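Local coordinates for protein Cg7008-pa (Drosophila melanogaster, PDB 2WAC) that cleaves both DNA and RNA as an endonuclease, associates with the RNA-induced silencing complex, and binds symmetrically dimethylated arginine peptides through its Tudor domain, at residues S27-E30 / S31-K35; E92-P95 / T96-A100; L192-L195 / V196-K200. All coordinates share one frame; numbering follows the deposited sequence.

All three contacts are local, each joining residues that follow directly on one another, and they come in series along the extended Tudor piece of Tudor-SN. Interaction 1 lies on helix 26-42, which touches strand 68-77; interaction 2 turns the chain from strand 91-95 into strand 99-101, the outermost strands of the antiparallel sheet that contains 68-77. Their centres are about 22 Å apart. Interaction 3, at the start of helix 193-208, is remote, its centre about 40 and 44 Å from theirs and across the chain's centre. Interactions 1 and 2 thus belong with the Tudor part that binds dimethylarginine peptides, whereas interaction 3 packs on the separate mixed sheet, probably the nuclease-like part.

Interaction 1: residues S27-E30 / S31-K35; sequences SKLE and SLMSK
The long helix 26-42, which lies against the Tudor barrel, carries this contact on its first turns, where L29 and M33 meet one turn apart. Their side chains run side by side and point the same way, and CD1 of L29 approaches CG of M33 to 4.0 Å. L29 holds CG anti to the backbone N (chi1 174°), which swings its branch forward along the helix; M33 instead keeps CG beside its own N, and its chain then bends at both following torsions. L32, buried, sits next to this pair and reaches R70 of strand 68-77, while M33 touches Y69 of the same strand and Y88, and L29 touches D87. This apolar strip therefore faces the barrel, and these four residues all belong to the region involved in dimethylarginine binding. S27, E30 and S34 lie on the exposed side. Beneath the side chains the backbone is regular: S31 N bonds to S27 O at 3.1 Å, and S34 N to E30 O at 3.2 Å. The straightest of the four helical bonds is that from M33 N to L29 O, 2.9 Å long with an N-H...O angle of 166°, and CG of M33 lies 3.6 Å from the same L29 O.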
loop_
_atom_site.group_PDB
_atom_site.type_symbol
_atom_site.label_atom_id
_atom_site.label_comp_id
_atom_site.label_asym_id
_atom_site.label_seq_id
_atom_site.Cartn_x
_atom_site.Cartn_y
_atom_site.Cartn_z
ATOM N N SER A 27 0.462 11.846 14.216
ATOM C CA SER A 27 1.321 12.410 15.260
ATOM C C SER A 27 2.176 11.346 15.952
ATOM O O SER A 27 3.299 11.626 16.377
ATOM C CB SER A 27 0.485 13.167 16.296
ATOM O OG SER A 27 -0.412 12.298 16.964
ATOM N N LYS A 28 1.633 10.133 16.064
ATOM C CA LYS A 28 2.352 8.999 16.645
ATOM C C LYS A 28 3.609 8.634 15.850
ATOM O O LYS A 28 4.678 8.431 16.432
ATOM C CB LYS A 28 1.429 7.781 16.768
ATOM C CG LYS A 28 0.644 7.695 18.073
ATOM C CD LYS A 28 1.533 7.241 19.230
ATOM C CE LYS A 28 0.697 6.828 20.436
ATOM N NZ LYS A 28 1.561 6.347 21.550
ATOM N N LEU A 29 3.471 8.555 14.526
ATOM C CA LEU A 29 4.593 8.247 13.636
ATOM C C LEU A 29 5.612 9.385 13.594
ATOM O O LEU A 29 6.823 9.148 13.634
ATOM C CB LEU A 29 4.094 7.929 12.219
ATOM C CG LEU A 29 5.152 7.717 11.124
ATOM C CD1 LEU A 29 6.035 6.504 11.413
ATOM C CD2 LEU A 29 4.501 7.599 9.757
ATOM N N GLU A 30 5.103 10.612 13.509
ATOM C CA GLU A 30 5.916 11.829 13.508
ATOM C C GLU A 30 6.860 11.871 14.712
ATOM O O GLU A 30 8.046 12.186 14.573
ATOM C CB GLU A 30 4.993 13.054 13.485
ATOM C CG GLU A 30 5.623 14.374 13.911
ATOM C CD GLU A 30 4.588 15.377 14.390
ATOM O OE1 GLU A 30 3.760 15.827 13.570
ATOM O OE2 GLU A 30 4.607 15.714 15.592
ATOM N N SER A 31 6.320 11.538 15.884
ATOM C CA SER A 31 7.081 11.497 17.132
ATOM C C SER A 31 8.131 10.381 17.138
ATOM O O SER A 31 9.264 10.599 17.569
ATOM C CB SER A 31 6.130 11.344 18.323
ATOM O OG SER A 31 6.843 11.190 19.537
ATOM N N LEU A 32 7.743 9.197 16.662
ATOM C CA LEU A 32 8.640 8.039 16.570
ATOM C C LEU A 32 9.832 8.320 15.654
ATOM O O LEU A 32 10.974 8.023 16.009
ATOM C CB LEU A 32 7.869 6.798 16.087
ATOM C CG LEU A 32 8.483 5.392 16.201
ATOM C CD1 LEU A 32 7.392 4.330 16.205
ATOM C CD2 LEU A 32 9.480 5.100 15.092
ATOM N N MET A 33 9.557 8.893 14.483
ATOM C CA MET A 33 10.592 9.208 13.496
ATOM C C MET A 33 11.580 10.260 13.990
ATOM O O MET A 33 12.758 10.226 13.633
ATOM C CB MET A 33 9.970 9.643 12.165
ATOM C CG MET A 33 9.473 8.495 11.283
ATOM S SD MET A 33 10.763 7.329 10.783
ATOM C CE MET A 33 10.595 6.080 12.043
ATOM N N SER A 34 11.091 11.186 14.811
ATOM C CA SER A 34 11.925 12.231 15.403
ATOM C C SER A 34 12.838 11.682 16.501
ATOM O O SER A 34 13.983 12.119 16.636
ATOM C CB SER A 34 11.056 13.366 15.951
ATOM O OG SER A 34 11.853 14.437 16.425
ATOM N N LYS A 35 12.325 10.732 17.280
ATOM C CA LYS A 35 13.100 10.100 18.347
ATOM C C LYS A 35 14.132 9.126 17.782
ATOM O O LYS A 35 15.239 9.014 18.310
ATOM C CB LYS A 35 12.179 9.387 19.342
ATOM C CG LYS A 35 11.281 10.319 20.143
ATOM C CD LYS A 35 10.305 9.537 21.011
ATOM C CE LYS A 35 9.275 10.450 21.660
ATOM N NZ LYS A 35 9.891 11.468 22.561
#

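Interaction 2: residues E92-P95 / T96-A100; sequences ETLP and TNRLA
L94 and R98 cross at about a right angle where the Tudor barrel turns from strand 91-95 into strand 99-101. The contact is made by a methyl on the aliphatic part of the arginine: CD1 of L94 lies 3.7 Å from CD of R98 and 3.9 Å from NE, approaching the guanidinium obliquely. R98 sets CG beside its backbone N, and a bend at chi3 (74°) turns the guanidinium off the line of the extended CB-CG-CD portion. The other methyl of L94, CD2, approaches CD2 of the buried L99 at 4.3 Å, so the leucine is shared between the two residues.

Round the turn itself, the short 3-10 segment at T96 and N97 brings R98 N back to P95 O, 3.1 Å away. This donor stands above the carbonyl plane, 50° out of it, although the N-H points well at the oxygen. Within the turn L99 N also bonds to T96 O. N97 lays its amide oxygen OD1 against the proline ring, 3.6 Å from CB of P95, while T96 OG1 is bonded to S79 O.

Beyond the turn, R98 NE bonds to Q61 O, at the end of strand 57-61, and NH2 to N66 OD1 in the loop after it. N66 lies within the region involved in dimethylarginine binding, and Q61 directly precedes it. The chemistry is divided along a single side chain: the methylenes of R98 pack on L94, while the bonds from NE and NH2 probably fix the turn of the guanidinium.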
loop_
_atom_site.group_PDB
_atom_site.type_symbol
_atom_site.label_atom_id
_atom_site.label_comp_id
_atom_site.label_asym_id
_atom_site.label_seq_id
_atom_site.Cartn_x
_atom_site.Cartn_y
_atom_site.Cartn_z
ATOM N N GLU A 92 12.814 -2.266 -0.552
ATOM C CA GLU A 92 14.037 -2.230 -1.356
ATOM C C GLU A 92 15.031 -3.327 -0.969
ATOM O O GLU A 92 14.993 -3.860 0.146
ATOM C CB GLU A 92 14.712 -0.847 -1.306
ATOM C CG GLU A 92 15.580 -0.587 -0.075
ATOM C CD GLU A 92 16.310 0.748 -0.130
ATOM O OE1 GLU A 92 16.638 1.217 -1.240
ATOM O OE2 GLU A 92 16.564 1.329 0.944
ATOM N N THR A 93 15.914 -3.653 -1.910
ATOM C CA THR A 93 17.042 -4.542 -1.653
ATOM C C THR A 93 18.292 -3.702 -1.376
ATOM O O THR A 93 18.617 -2.772 -2.120
ATOM C CB THR A 93 17.256 -5.554 -2.799
ATOM O OG1 THR A 93 16.065 -6.334 -2.964
ATOM C CG2 THR A 93 18.421 -6.493 -2.496
ATOM N N LEU A 94 18.988 -4.078 -0.306
ATOM C CA LEU A 94 19.910 -3.202 0.412
ATOM C C LEU A 94 21.087 -3.989 0.998
ATOM O O LEU A 94 20.875 -5.091 1.499
ATOM C CB LEU A 94 19.123 -2.563 1.571
ATOM C CG LEU A 94 19.732 -1.339 2.235
ATOM C CD1 LEU A 94 20.101 -0.361 1.153
ATOM C CD2 LEU A 94 18.782 -0.702 3.234
ATOM N N PRO A 95 22.330 -3.443 0.946
ATOM C CA PRO A 95 23.384 -4.118 1.722
ATOM C C PRO A 95 23.054 -4.207 3.217
ATOM O O PRO A 95 22.471 -3.274 3.783
ATOM C CB PRO A 95 24.616 -3.232 1.501
ATOM C CG PRO A 95 24.353 -2.527 0.220
ATOM C CD PRO A 95 22.865 -2.291 0.194
ATOM N N THR A 96 23.422 -5.328 3.835
ATOM C CA THR A 96 23.153 -5.570 5.256
ATOM C C THR A 96 23.959 -4.656 6.186
ATOM O O THR A 96 23.607 -4.504 7.359
ATOM C CB THR A 96 23.401 -7.045 5.648
ATOM O OG1 THR A 96 24.745 -7.408 5.315
ATOM C CG2 THR A 96 22.439 -7.970 4.918
ATOM N N ASN A 97 25.028 -4.049 5.670
ATOM C CA ASN A 97 25.777 -3.055 6.446
ATOM C C ASN A 97 25.021 -1.734 6.663
ATOM O O ASN A 97 25.486 -0.859 7.393
ATOM C CB ASN A 97 27.209 -2.837 5.905
ATOM C CG ASN A 97 27.246 -2.287 4.484
ATOM O OD1 ASN A 97 26.397 -1.496 4.078
ATOM N ND2 ASN A 97 28.259 -2.695 3.728
ATOM N N ARG A 98 23.851 -1.610 6.035
ATOM C CA ARG A 98 22.948 -0.477 6.260
ATOM C C ARG A 98 21.777 -0.867 7.166
ATOM O O ARG A 98 20.776 -0.148 7.265
ATOM C CB ARG A 98 22.446 0.088 4.929
ATOM C CG ARG A 98 23.508 0.837 4.142
ATOM C CD ARG A 98 22.979 1.330 2.810
ATOM N NE ARG A 98 22.085 2.481 2.951
ATOM C CZ ARG A 98 22.467 3.753 2.860
ATOM N NH1 ARG A 98 23.737 4.070 2.631
ATOM N NH2 ARG A 98 21.568 4.716 3.000
ATOM N N LEU A 99 21.917 -2.016 7.823
ATOM C CA LEU A 99 20.940 -2.487 8.796
ATOM C C LEU A 99 21.550 -2.499 10.187
ATOM O O LEU A 99 22.734 -2.798 10.354
ATOM C CB LEU A 99 20.437 -3.889 8.435
ATOM C CG LEU A 99 19.893 -4.131 7.021
ATOM C CD1 LEU A 99 19.518 -5.590 6.829
ATOM C CD2 LEU A 99 18.706 -3.235 6.707
ATOM N N ALA A 100 20.734 -2.167 11.181
ATOM C CA ALA A 100 21.148 -2.221 12.577
ATOM C C ALA A 100 20.024 -2.800 13.422
ATOM O O ALA A 100 18.866 -2.838 12.989
ATOM C CB ALA A 100 21.531 -0.835 13.070
#

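Interaction 3: residues L192-L195 / V196-K200; sequences LKEL and VDQYK
From L192 into helix 193-208 the backbone settles at once into alpha-helical geometry, and four successive bonds join residues four apart. V196 N meets L192 O at 2.8 Å, pairing the first helical turn with the residue just ahead of it, and bonds from D197 to K193, Q198 to E194 and Y199 to L195 follow.

On the outer side, K193 and D197 form a salt bridge across one turn, NZ to OD2 at 2.9 Å, the ammonium arriving nearly in line with the carboxylate C-O bond. The lysine runs extended and bends at chi4 (-66°), which hooks NZ back onto the acid. An asparagine at D197 would probably lose the charge pairing, leaving the ammonium of K193 with a much weaker mate and freer to swing away. E194 and Q198 lie alongside one another, pointing the same way, their carboxylate and amide planes 60° apart; NE2 of Q198 is 3.5 Å from CG of E194. A water donates to Q198 OE1 at 2.8 Å and, more weakly, to E194 OE2, linking the two side chains.

The inner side is mainly apolar. L195 and Y199 run in the same direction, with CD1 of the leucine 3.8 Å from CE2 of the ring, and CG2 of V196 comes within 4.3 Å of CB of L192. Y199 OH bonds to D171 OD2 just ahead of helix 172-178, whose K174 and V177 also touch the tyrosine. L195 and Y199 both pack on L120 and on T162, while L192 reaches E151 and L152, so this helical start packs against helix 172-178 and strands 145-152 and 159-164, neighbours in the five-stranded mixed sheet of what is probably the staphylococcal nuclease-like part of the extended Tudor domain.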
loop_
_atom_site.group_PDB
_atom_site.type_symbol
_atom_site.label_atom_id
_atom_site.label_comp_id
_atom_site.label_asym_id
_atom_site.label_seq_id
_atom_site.Cartn_x
_atom_site.Cartn_y
_atom_site.Cartn_z
ATOM N N LEU A 192 -20.786 -9.502 -0.774
ATOM C CA LEU A 192 -20.174 -8.686 -1.824
ATOM C C LEU A 192 -21.012 -8.578 -3.105
ATOM O O LEU A 192 -20.593 -7.936 -4.069
ATOM C CB LEU A 192 -18.770 -9.210 -2.155
ATOM C CG LEU A 192 -17.693 -9.119 -1.068
ATOM C CD1 LEU A 192 -16.394 -9.731 -1.565
ATOM C CD2 LEU A 192 -17.466 -7.678 -0.616
ATOM N N LYS A 193 -22.199 -9.188 -3.104
ATOM C CA LYS A 193 -23.042 -9.281 -4.304
ATOM C C LYS A 193 -23.424 -7.923 -4.903
ATOM O O LYS A 193 -23.295 -7.716 -6.111
ATOM C CB LYS A 193 -24.301 -10.102 -4.007
ATOM C CG LYS A 193 -25.221 -10.302 -5.197
ATOM C CD LYS A 193 -26.590 -10.774 -4.738
ATOM C CE LYS A 193 -27.518 -11.009 -5.909
ATOM N NZ LYS A 193 -27.847 -9.743 -6.622
ATOM N N GLU A 194 -23.897 -7.014 -4.054
ATOM C CA GLU A 194 -24.313 -5.681 -4.484
ATOM C C GLU A 194 -23.159 -4.938 -5.152
ATOM O O GLU A 194 -23.321 -4.382 -6.240
ATOM C CB GLU A 194 -24.854 -4.886 -3.292
ATOM C CG GLU A 194 -25.314 -3.474 -3.619
ATOM C CD GLU A 194 -26.085 -2.837 -2.478
ATOM O OE1 GLU A 194 -27.049 -3.463 -1.983
ATOM O OE2 GLU A 194 -25.732 -1.705 -2.082
ATOM N N LEU A 195 -21.996 -4.952 -4.499
ATOM C CA LEU A 195 -20.788 -4.314 -5.019
ATOM C C LEU A 195 -20.275 -4.984 -6.299
ATOM O O LEU A 195 -19.847 -4.296 -7.226
ATOM C CB LEU A 195 -19.691 -4.276 -3.944
ATOM C CG LEU A 195 -18.589 -3.214 -4.040
ATOM C CD1 LEU A 195 -19.135 -1.802 -3.835
ATOM C CD2 LEU A 195 -17.483 -3.500 -3.034
ATOM N N VAL A 196 -20.329 -6.317 -6.345
ATOM C CA VAL A 196 -19.957 -7.081 -7.544
ATOM C C VAL A 196 -20.841 -6.710 -8.740
ATOM O O VAL A 196 -20.333 -6.461 -9.835
ATOM C CB VAL A 196 -19.979 -8.622 -7.287
ATOM C CG1 VAL A 196 -20.043 -9.412 -8.597
ATOM C CG2 VAL A 196 -18.759 -9.047 -6.476
ATOM N N ASP A 197 -22.155 -6.664 -8.515
ATOM C CA ASP A 197 -23.124 -6.283 -9.546
ATOM C C ASP A 197 -22.903 -4.853 -10.039
ATOM O O ASP A 197 -22.944 -4.591 -11.241
ATOM C CB ASP A 197 -24.561 -6.437 -9.024
ATOM C CG ASP A 197 -24.978 -7.892 -8.855
ATOM O OD1 ASP A 197 -24.289 -8.792 -9.378
ATOM O OD2 ASP A 197 -26.014 -8.134 -8.200
ATOM N N GLN A 198 -22.662 -3.939 -9.103
ATOM C CA GLN A 198 -22.435 -2.530 -9.431
ATOM C C GLN A 198 -21.176 -2.319 -10.283
ATOM O O GLN A 198 -21.211 -1.579 -11.269
ATOM C CB GLN A 198 -22.422 -1.675 -8.158
ATOM C CG GLN A 198 -23.829 -1.399 -7.612
ATOM C CD GLN A 198 -23.857 -0.943 -6.158
ATOM O OE1 GLN A 198 -22.831 -0.890 -5.481
ATOM N NE2 GLN A 198 -25.049 -0.610 -5.672
ATOM N N TYR A 199 -20.084 -2.988 -9.912
ATOM C CA TYR A 199 -18.829 -2.945 -10.675
ATOM C C TYR A 199 -18.975 -3.571 -12.069
ATOM O O TYR A 199 -18.376 -3.093 -13.033
ATOM C CB TYR A 199 -17.696 -3.629 -9.894
ATOM C CG TYR A 199 -17.011 -2.769 -8.837
ATOM C CD1 TYR A 199 -15.620 -2.723 -8.752
ATOM C CD2 TYR A 199 -17.751 -2.012 -7.923
ATOM C CE1 TYR A 199 -14.980 -1.949 -7.788
ATOM C CE2 TYR A 199 -17.120 -1.230 -6.956
ATOM C CZ TYR A 199 -15.734 -1.206 -6.896
ATOM O OH TYR A 199 -15.093 -0.444 -5.948
ATOM N N LYS A 200 -19.772 -4.639 -12.160
ATOM C CA LYS A 200 -20.106 -5.272 -13.444
ATOM C C LYS A 200 -20.830 -4.320 -14.393
ATOM O O LYS A 200 -20.505 -4.252 -15.579
ATOM C CB LYS A 200 -20.962 -6.524 -13.217
ATOM C CG LYS A 200 -20.188 -7.721 -12.699
ATOM C CD LYS A 200 -19.486 -8.442 -13.836
ATOM C CE LYS A 200 -18.009 -8.619 -13.514
ATOM N NZ LYS A 200 -17.219 -8.848 -14.760
HETATM O O HOH W 1 -22.472 -0.952 -2.698
#